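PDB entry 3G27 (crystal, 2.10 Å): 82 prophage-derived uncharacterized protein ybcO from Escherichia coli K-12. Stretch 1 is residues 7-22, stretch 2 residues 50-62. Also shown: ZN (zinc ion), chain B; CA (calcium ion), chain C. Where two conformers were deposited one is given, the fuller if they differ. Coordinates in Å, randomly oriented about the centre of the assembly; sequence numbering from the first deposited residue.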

ATOM      1  N   ALA A   7       9.353 -16.138   3.502  1.00 52.41           N
ATOM      2  CA  ALA A   7       9.834 -16.182   4.910  1.00 51.65           C
ATOM      3  C   ALA A   7       9.497 -14.881   5.721  1.00 50.92           C
ATOM      4  O   ALA A   7      10.392 -14.157   6.188  1.00 51.09           O
ATOM      5  CB  ALA A   7      11.281 -16.449   4.948  1.00 51.54           C
ATOM      6  N   ALA A   8       8.189 -14.594   5.796  1.00 49.02           N
ATOM      7  CA  ALA A   8       7.543 -13.704   6.764  1.00 47.69           C
ATOM      8  C   ALA A   8       6.837 -14.564   7.816  1.00 46.31           C
ATOM      9  O   ALA A   8       6.185 -14.046   8.717  1.00 45.92           O
ATOM     10  CB  ALA A   8       6.501 -12.838   6.056  1.00 47.50           C
ATOM     11  N   ARG A   9       6.957 -15.886   7.678  1.00 44.97           N
ATOM     12  CA  ARG A   9       6.342 -16.825   8.594  1.00 44.25           C
ATOM     13  C   ARG A   9       6.899 -16.571   9.995  1.00 43.43           C
ATOM     14  O   ARG A   9       8.098 -16.347  10.151  1.00 43.17           O
ATOM     15  CB  ARG A   9       6.594 -18.264   8.131  1.00 43.75           C
ATOM     16  N   GLY A  10       6.021 -16.540  11.004  1.00 42.64           N
ATOM     17  CA  GLY A  10       6.464 -16.339  12.392  1.00 42.12           C
ATOM     18  C   GLY A  10       6.813 -14.910  12.779  1.00 41.25           C
ATOM     19  O   GLY A  10       7.306 -14.650  13.890  1.00 41.13           O
ATOM     20  N   ARG A  11       6.571 -13.982  11.867  1.00 40.20           N
ATOM     21  CA  ARG A  11       6.683 -12.580  12.181  1.00 39.85           C
ATOM     22  C   ARG A  11       5.331 -12.050  12.624  1.00 38.82           C
ATOM     23  O   ARG A  11       4.283 -12.634  12.362  1.00 38.53           O
ATOM     24  CB  ARG A  11       7.123 -11.793  10.955  1.00 40.32           C
ATOM     25  CG  ARG A  11       8.518 -12.059  10.475  1.00 42.87           C
ATOM     26  CD  ARG A  11       9.403 -10.907  10.818  1.00 46.51           C
ATOM     27  NE  ARG A  11      10.607 -10.868   9.998  1.00 49.81           N
ATOM     28  CZ  ARG A  11      11.528  -9.920  10.102  1.00 52.26           C
ATOM     29  NH1 ARG A  11      12.617  -9.950   9.332  1.00 53.11           N
ATOM     30  NH2 ARG A  11      11.360  -8.936  10.995  1.00 53.90           N
ATOM     31  N   GLU A  12       5.378 -10.887  13.240  1.00 38.04           N
ATOM     32  CA  GLU A  12       4.191 -10.167  13.661  1.00 38.29           C
ATOM     33  C   GLU A  12       3.295  -9.695  12.510  1.00 36.36           C
ATOM     34  O   GLU A  12       3.777  -9.185  11.498  1.00 35.38           O
ATOM     35  CB  GLU A  12       4.635  -8.947  14.477  1.00 39.42           C
ATOM     36  CG  GLU A  12       3.514  -8.253  15.218  1.00 43.96           C
ATOM     37  CD  GLU A  12       3.892  -7.915  16.654  1.00 50.72           C
ATOM     38  OE1 GLU A  12       4.598  -6.878  16.887  1.00 53.51           O
ATOM     39  OE2 GLU A  12       3.472  -8.716  17.541  1.00 55.06           O
ATOM     40  N   CYS A  13       1.979  -9.832  12.695  1.00 34.45           N
ATOM     41  CA  CYS A  13       1.001  -9.357  11.721  1.00 32.66           C
ATOM     42  C   CYS A  13       1.158  -7.860  11.558  1.00 32.16           C
ATOM     43  O   CYS A  13       1.217  -7.140  12.540  1.00 30.96           O
ATOM     44  CB  CYS A  13      -0.417  -9.671  12.200  1.00 32.44           C
ATOM     45  SG  CYS A  13      -1.729  -9.265  11.051  1.00 30.09           S
ATOM     46  N   GLN A  14       1.237  -7.405  10.309  1.00 31.93           N
ATOM     47  CA  GLN A  14       1.299  -5.980   9.998  1.00 31.42           C
ATOM     48  C   GLN A  14      -0.046  -5.401   9.581  1.00 30.93           C
ATOM     49  O   GLN A  14      -0.140  -4.203   9.377  1.00 29.57           O
ATOM     50  CB  GLN A  14       2.332  -5.725   8.909  1.00 31.98           C
ATOM     51  CG  GLN A  14       3.738  -6.126   9.295  1.00 32.11           C
ATOM     52  CD  GLN A  14       4.219  -5.365  10.535  1.00 34.89           C
ATOM     53  OE1 GLN A  14       4.210  -4.138  10.558  1.00 36.16           O
ATOM     54  NE2 GLN A  14       4.615  -6.100  11.578  1.00 33.06           N
ATOM     55  N   VAL A  15      -1.082  -6.241   9.472  1.00 31.31           N
ATOM     56  CA  VAL A  15      -2.419  -5.788   9.022  1.00 31.58           C
ATOM     57  C   VAL A  15      -3.195  -5.310  10.250  1.00 32.35           C
ATOM     58  O   VAL A  15      -3.721  -4.202  10.279  1.00 33.07           O
ATOM     59  CB  VAL A  15      -3.227  -6.915   8.325  1.00 31.05           C
ATOM     60  CG1 VAL A  15      -4.624  -6.436   7.995  1.00 31.16           C
ATOM     61  CG2 VAL A  15      -2.540  -7.408   7.077  1.00 30.33           C
ATOM     62  N   ARG A  16      -3.273  -6.174  11.256  0.50 32.30           N
ATOM     63  CA  ARG A  16      -3.833  -5.823  12.562  0.50 32.95           C
ATOM     64  C   ARG A  16      -5.218  -5.170  12.529  0.50 32.78           C
ATOM     65  O   ARG A  16      -5.416  -4.113  13.135  0.50 32.80           O
ATOM     66  CB  ARG A  16      -2.857  -4.911  13.314  0.50 33.18           C
ATOM     67  CG  ARG A  16      -1.381  -5.224  13.038  0.50 34.96           C
ATOM     68  CD  ARG A  16      -0.485  -4.700  14.149  0.50 38.41           C
ATOM     69  NE  ARG A  16       0.881  -4.427  13.705  0.50 40.82           N
ATOM     70  CZ  ARG A  16       1.332  -3.212  13.425  0.50 43.31           C
ATOM     71  NH1 ARG A  16       2.589  -3.040  13.039  0.50 44.79           N
ATOM     72  NH2 ARG A  16       0.520  -2.165  13.537  0.50 44.83           N
ATOM     73  N   ILE A  17      -6.178  -5.802  11.852  1.00 32.48           N
ATOM     74  CA  ILE A  17      -7.553  -5.325  11.881  1.00 31.95           C
ATOM     75  C   ILE A  17      -8.066  -5.554  13.303  1.00 31.07           C
ATOM     76  O   ILE A  17      -8.029  -6.688  13.823  1.00 31.87           O
ATOM     77  CB  ILE A  17      -8.469  -6.049  10.873  1.00 31.85           C
ATOM     78  CG1 ILE A  17      -7.979  -5.818   9.446  1.00 32.96           C
ATOM     79  CG2 ILE A  17      -9.897  -5.546  11.042  1.00 31.53           C
ATOM     80  CD1 ILE A  17      -8.596  -6.703   8.398  1.00 30.28           C
ATOM     81  N   PRO A  18      -8.535  -4.492  13.958  1.00 30.42           N
ATOM     82  CA  PRO A  18      -9.006  -4.711  15.313  1.00 30.14           C
ATOM     83  C   PRO A  18     -10.070  -5.791  15.413  1.00 29.70           C
ATOM     84  O   PRO A  18     -10.930  -5.884  14.559  1.00 29.27           O
ATOM     85  CB  PRO A  18      -9.582  -3.347  15.703  1.00 30.51           C
ATOM     86  CG  PRO A  18      -8.791  -2.368  14.874  1.00 29.83           C
ATOM     87  CD  PRO A  18      -8.580  -3.059  13.585  1.00 30.29           C
ATOM     88  N   GLY A  19      -9.990  -6.606  16.461  1.00 29.06           N
ATOM     89  CA  GLY A  19     -10.965  -7.657  16.699  1.00 28.83           C
ATOM     90  C   GLY A  19     -10.602  -8.877  15.895  1.00 28.75           C
ATOM     91  O   GLY A  19     -10.321  -9.950  16.451  1.00 28.83           O
ATOM     92  N   VAL A  20     -10.572  -8.686  14.584  1.00 28.56           N
ATOM     93  CA  VAL A  20     -10.236  -9.739  13.638  1.00 28.78           C
ATOM     94  C   VAL A  20      -8.835 -10.354  13.872  1.00 28.84           C
ATOM     95  O   VAL A  20      -8.662 -11.582  13.862  1.00 30.41           O
ATOM     96  CB  VAL A  20     -10.393  -9.209  12.143  1.00 28.77           C
ATOM     97  CG1 VAL A  20      -9.863 -10.219  11.174  1.00 26.85           C
ATOM     98  CG2 VAL A  20     -11.830  -8.824  11.832  1.00 26.36           C
ATOM     99  N   CYS A  21      -7.846  -9.504  14.088  1.00 28.61           N
ATOM    100  CA  CYS A  21      -6.489  -9.963  14.308  1.00 28.75           C
ATOM    101  C   CYS A  21      -6.460 -10.958  15.436  1.00 28.41           C
ATOM    102  O   CYS A  21      -7.104 -10.752  16.473  1.00 29.37           O
ATOM    103  CB  CYS A  21      -5.551  -8.795  14.651  1.00 28.16           C
ATOM    104  SG  CYS A  21      -3.728  -9.142  14.345  1.00 30.33           S
ATOM    105  N   ASN A  22      -5.698 -12.028  15.257  1.00 28.47           N
ATOM    106  CA  ASN A  22      -5.432 -12.918  16.362  1.00 28.62           C
ATOM    107  C   ASN A  22      -4.135 -12.571  17.129  1.00 29.35           C
ATOM    108  O   ASN A  22      -3.905 -13.064  18.206  1.00 29.28           O
ATOM    109  CB  ASN A  22      -5.499 -14.405  15.944  1.00 28.77           C
ATOM    110  CG  ASN A  22      -4.423 -14.822  14.956  1.00 27.74           C
ATOM    111  OD1 ASN A  22      -3.277 -14.380  15.014  1.00 29.97           O
ATOM    112  ND2 ASN A  22      -4.790 -15.704  14.057  1.00 25.38           N
ATOM    113  N   ALA A  50       2.626  -7.679  -1.167  1.00 30.84           N
ATOM    114  CA  ALA A  50       2.111  -8.602  -0.157  1.00 30.96           C
ATOM    115  C   ALA A  50       2.395  -8.027   1.239  1.00 30.61           C
ATOM    116  O   ALA A  50       3.254  -7.147   1.396  1.00 30.50           O
ATOM    117  CB  ALA A  50       2.750  -9.987  -0.311  1.00 30.08           C
ATOM    118  N   THR A  51       1.638  -8.512   2.220  1.00 30.24           N
ATOM    119  CA  THR A  51       1.820  -8.162   3.628  1.00 29.82           C
ATOM    120  C   THR A  51       1.934  -9.414   4.489  1.00 29.47           C
ATOM    121  O   THR A  51       1.388 -10.451   4.153  1.00 29.49           O
ATOM    122  CB  THR A  51       0.647  -7.293   4.152  1.00 30.31           C
ATOM    123  OG1 THR A  51       0.928  -6.871   5.496  1.00 29.29           O
ATOM    124  CG2 THR A  51      -0.712  -8.048   4.086  1.00 28.46           C
ATOM    125  N   ILE A  52       2.668  -9.294   5.602  1.00 29.38           N
ATOM    126  CA  ILE A  52       2.681 -10.291   6.672  1.00 28.48           C
ATOM    127  C   ILE A  52       1.301 -10.160   7.299  1.00 27.90           C
ATOM    128  O   ILE A  52       0.870  -9.053   7.642  1.00 26.57           O
ATOM    129  CB  ILE A  52       3.752  -9.979   7.782  1.00 28.72           C
ATOM    130  CG1 ILE A  52       5.174  -9.773   7.199  1.00 29.42           C
ATOM    131  CG2 ILE A  52       3.810 -11.074   8.788  1.00 29.32           C
ATOM    132  CD1 ILE A  52       6.140  -9.053   8.162  1.00 26.64           C
ATOM    133  N   ALA A  53       0.605 -11.272   7.436  1.00 27.73           N
ATOM    134  CA  ALA A  53      -0.732 -11.254   7.980  1.00 27.96           C
ATOM    135  C   ALA A  53      -0.906 -12.531   8.771  1.00 28.02           C
ATOM    136  O   ALA A  53      -0.473 -13.583   8.324  1.00 27.94           O
ATOM    137  CB  ALA A  53      -1.761 -11.171   6.832  1.00 27.89           C
ATOM    138  N   CYS A  54      -1.514 -12.421   9.952  1.00 28.61           N
ATOM    139  CA  CYS A  54      -1.963 -13.575  10.735  1.00 28.85           C
ATOM    140  C   CYS A  54      -3.110 -14.236  10.015  1.00 28.81           C
ATOM    141  O   CYS A  54      -3.686 -13.647   9.116  1.00 30.11           O
ATOM    142  CB  CYS A  54      -2.447 -13.162  12.117  1.00 29.22           C
ATOM    143  SG  CYS A  54      -4.047 -12.245  12.143  1.00 29.65           S
ATOM    144  N   SER A  55      -3.445 -15.460  10.420  1.00 28.56           N
ATOM    145  CA  SER A  55      -4.396 -16.273   9.696  1.00 27.97           C
ATOM    146  C   SER A  55      -5.758 -15.595   9.544  1.00 28.05           C
ATOM    147  O   SER A  55      -6.396 -15.678   8.495  1.00 27.94           O
ATOM    148  CB  SER A  55      -4.538 -17.646  10.362  1.00 28.57           C
ATOM    149  OG  SER A  55      -4.839 -17.564  11.753  1.00 28.02           O
ATOM    150  N   ALA A  56      -6.167 -14.899  10.596  1.00 27.84           N
ATOM    151  CA  ALA A  56      -7.450 -14.202  10.651  1.00 28.35           C
ATOM    152  C   ALA A  56      -7.491 -13.000   9.736  1.00 28.27           C
ATOM    153  O   ALA A  56      -8.433 -12.784   8.989  1.00 27.70           O
ATOM    154  CB  ALA A  56      -7.715 -13.764  12.081  1.00 28.33           C
ATOM    155  N   CYS A  57      -6.462 -12.184   9.822  1.00 29.42           N
ATOM    156  CA  CYS A  57      -6.391 -10.996   8.966  1.00 29.68           C
ATOM    157  C   CYS A  57      -6.261 -11.393   7.505  1.00 29.34           C
ATOM    158  O   CYS A  57      -6.837 -10.779   6.637  1.00 29.54           O
ATOM    159  CB  CYS A  57      -5.221 -10.105   9.398  1.00 29.53           C
ATOM    160  SG  CYS A  57      -5.573  -9.128  10.854  1.00 30.22           S
ATOM    161  N   HIS A  58      -5.527 -12.468   7.233  1.00 29.33           N
ATOM    162  CA  HIS A  58      -5.403 -12.960   5.885  1.00 28.28           C
ATOM    163  C   HIS A  58      -6.778 -13.322   5.315  1.00 27.83           C
ATOM    164  O   HIS A  58      -7.129 -12.899   4.231  1.00 28.00           O
ATOM    165  CB  HIS A  58      -4.498 -14.175   5.922  1.00 28.97           C
ATOM    166  CG  HIS A  58      -4.148 -14.721   4.589  1.00 29.75           C
ATOM    167  ND1 HIS A  58      -3.663 -15.999   4.428  1.00 31.80           N
ATOM    168  CD2 HIS A  58      -4.177 -14.162   3.353  1.00 31.59           C
ATOM    169  CE1 HIS A  58      -3.407 -16.200   3.142  1.00 31.38           C
ATOM    170  NE2 HIS A  58      -3.716 -15.104   2.472  1.00 29.96           N
ATOM    171  N   ASP A  59      -7.567 -14.106   6.043  1.00 26.98           N
ATOM    172  CA  ASP A  59      -8.899 -14.497   5.566  1.00 26.39           C
ATOM    173  C   ASP A  59      -9.801 -13.285   5.338  1.00 25.90           C
ATOM    174  O   ASP A  59     -10.537 -13.237   4.379  1.00 26.30           O
ATOM    175  CB  ASP A  59      -9.539 -15.464   6.522  1.00 26.21           C
ATOM    176  CG  ASP A  59      -8.834 -16.821   6.555  1.00 27.36           C
ATOM    177  OD1 ASP A  59      -8.087 -17.117   5.607  1.00 27.96           O
ATOM    178  OD2 ASP A  59      -9.045 -17.614   7.521  1.00 28.80           O
ATOM    179  N   GLU A  60      -9.678 -12.284   6.184  1.00 26.57           N
ATOM    180  CA  GLU A  60     -10.472 -11.037   6.070  1.00 26.24           C
ATOM    181  C   GLU A  60     -10.048 -10.168   4.915  1.00 26.61           C
ATOM    182  O   GLU A  60     -10.898  -9.660   4.185  1.00 27.12           O
ATOM    183  CB  GLU A  60     -10.401 -10.229   7.349  1.00 25.47           C
ATOM    184  CG  GLU A  60     -11.308  -8.960   7.402  1.00 25.41           C
ATOM    185  CD  GLU A  60     -12.794  -9.248   7.565  1.00 25.73           C
ATOM    186  OE1 GLU A  60     -13.178 -10.344   8.039  1.00 26.79           O
ATOM    187  OE2 GLU A  60     -13.591  -8.355   7.216  1.00 26.91           O
ATOM    188  N   ILE A  61      -8.748  -9.979   4.728  1.00 27.24           N
ATOM    189  CA  ILE A  61      -8.301  -9.124   3.634  1.00 27.75           C
ATOM    190  C   ILE A  61      -8.615  -9.776   2.282  1.00 28.03           C
ATOM    191  O   ILE A  61      -8.850  -9.073   1.310  1.00 27.69           O
ATOM    192  CB  ILE A  61      -6.798  -8.657   3.752  1.00 28.28           C
ATOM    193  CG1 ILE A  61      -5.799  -9.813   3.536  1.00 29.17           C
ATOM    194  CG2 ILE A  61      -6.570  -7.906   5.056  1.00 28.01           C
ATOM    195  CD1 ILE A  61      -4.284  -9.366   3.459  1.00 30.31           C
ATOM    196  N   ASP A  62      -8.620 -11.117   2.227  1.00 27.59           N
ATOM    197  CA  ASP A  62      -9.014 -11.862   1.026  1.00 27.37           C
ATOM    198  C   ASP A  62     -10.538 -11.957   0.827  1.00 26.58           C
ATOM    199  O   ASP A  62     -11.002 -12.419  -0.202  1.00 25.95           O
ATOM    200  CB  ASP A  62      -8.451 -13.292   1.080  1.00 27.94           C
ATOM    201  CG  ASP A  62      -6.960 -13.362   0.771  1.00 29.84           C
ATOM    202  OD1 ASP A  62      -6.328 -12.303   0.585  1.00 30.23           O
ATOM    203  OD2 ASP A  62      -6.429 -14.498   0.711  1.00 31.28           O
TER
HETATM  204 ZN    ZN B  97      -3.739  -9.927  12.149  1.00 38.54          ZN
HETATM  205 CA    CA C  98      -9.016 -11.333  17.915  1.00 38.85          CA
HETATM  206  O   HOH W   1      -8.919 -13.091  16.037  1.00 30.91           O
HETATM  207  O   HOH W   2      -7.138 -11.813  19.278  1.00 26.03           O
HETATM  208  O   HOH W   3      -8.117  -8.915  18.386  1.00 29.39           O

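Zinc site joining an irregular segment (residues 7-22) to a strand and helix (residues 50-62) of the same chain. The zinc ion is held by four thiolate sulfurs, two from each stretch: Cys-13 SG at 2.4 Å, Cys-21 SG at 2.3 Å, Cys-54 SG at 2.3 Å and Cys-57 SG at 2.4 Å from ZN. Metal-bound sulfur keeps enough negative charge to accept hydrogen bonds, and backbone amides supply them. Cys-13 SG takes Cys-54 N from across the contact at 3.3 Å, nearly linear at 171°; within its own stretch it accepts from Arg-16 N at 3.5 Å (169°) and, weakly, from Val-15 N, also at 3.5 Å. Cys-54 SG draws on both stretches: Asn-22 N reaches it at 3.5 Å (168°), and Cys-57 N at 3.4 Å (165°). The second of these is a capping bond, since Cys-54 sits at the N-cap and its p rotamer places the sulfur over an amide of the first helical turn; the same sulfur thus serves metal and helix. Cys-57 SG accepts from Ile-17 N at 3.5 Å (157°). Cys-21 SG finds its hydrogen bond just beyond the stretches.

One backbone-to-backbone hydrogen bond crosses the contact: Gln-14 N donates to Ile-52 O over 3.2 Å at 162°, close to where Cys-13 and Ala-53 lie side by side, their CA atoms 4.5 Å apart. The side chain of Gln-14 turns back on its own stretch, NE2 donating to Glu-12 O at 3.2 Å. Arg-16, whose CB points away from the other stretch, bonds weakly from NE to Cys-13 O at 3.0 Å. At the other end Asn-22 OD1 and ND2 both have hydrogen-bonding partners outside this contact; ND2 also lies 3.0 Å from Ser-55 OG, a close polar approach.

Apolar packing fills in around these bonds. Ile-52 gives up more surface to the other stretch than any other residue here: its CG1 meets Ala-8 CB at 3.5 Å, and its CG2 approaches Glu-12 O to 3.3 Å. Ala-8 also opens a type II turn closed by Arg-11 N to Ala-8 O at 3.2 Å, with Gly-10 at positive phi. Val-15 spans strand and helix, CG2 lying 3.6 Å from Thr-51 CG2 and 3.9 Å from Ala-53 CB, while CG1 is 3.8 Å from Ile-61 CG2. Farther along the helix, Ile-17 CD1 packs on Glu-60 CG at 3.7 Å and Val-20 CG1 on Glu-60 CB at 3.9 Å; both carboxylate oxygens of Glu-60 are satisfied outside the two stretches.

Val-20 O rests 3.0 Å from Ala-56 CB, but its polar need is met by water 1, which donates to it at 2.7 Å. That water is also a calcium ligand, 2.6 Å from CA, alongside Gly-19 O at 2.4 Å, Cys-21 O at 2.5 Å and two further waters.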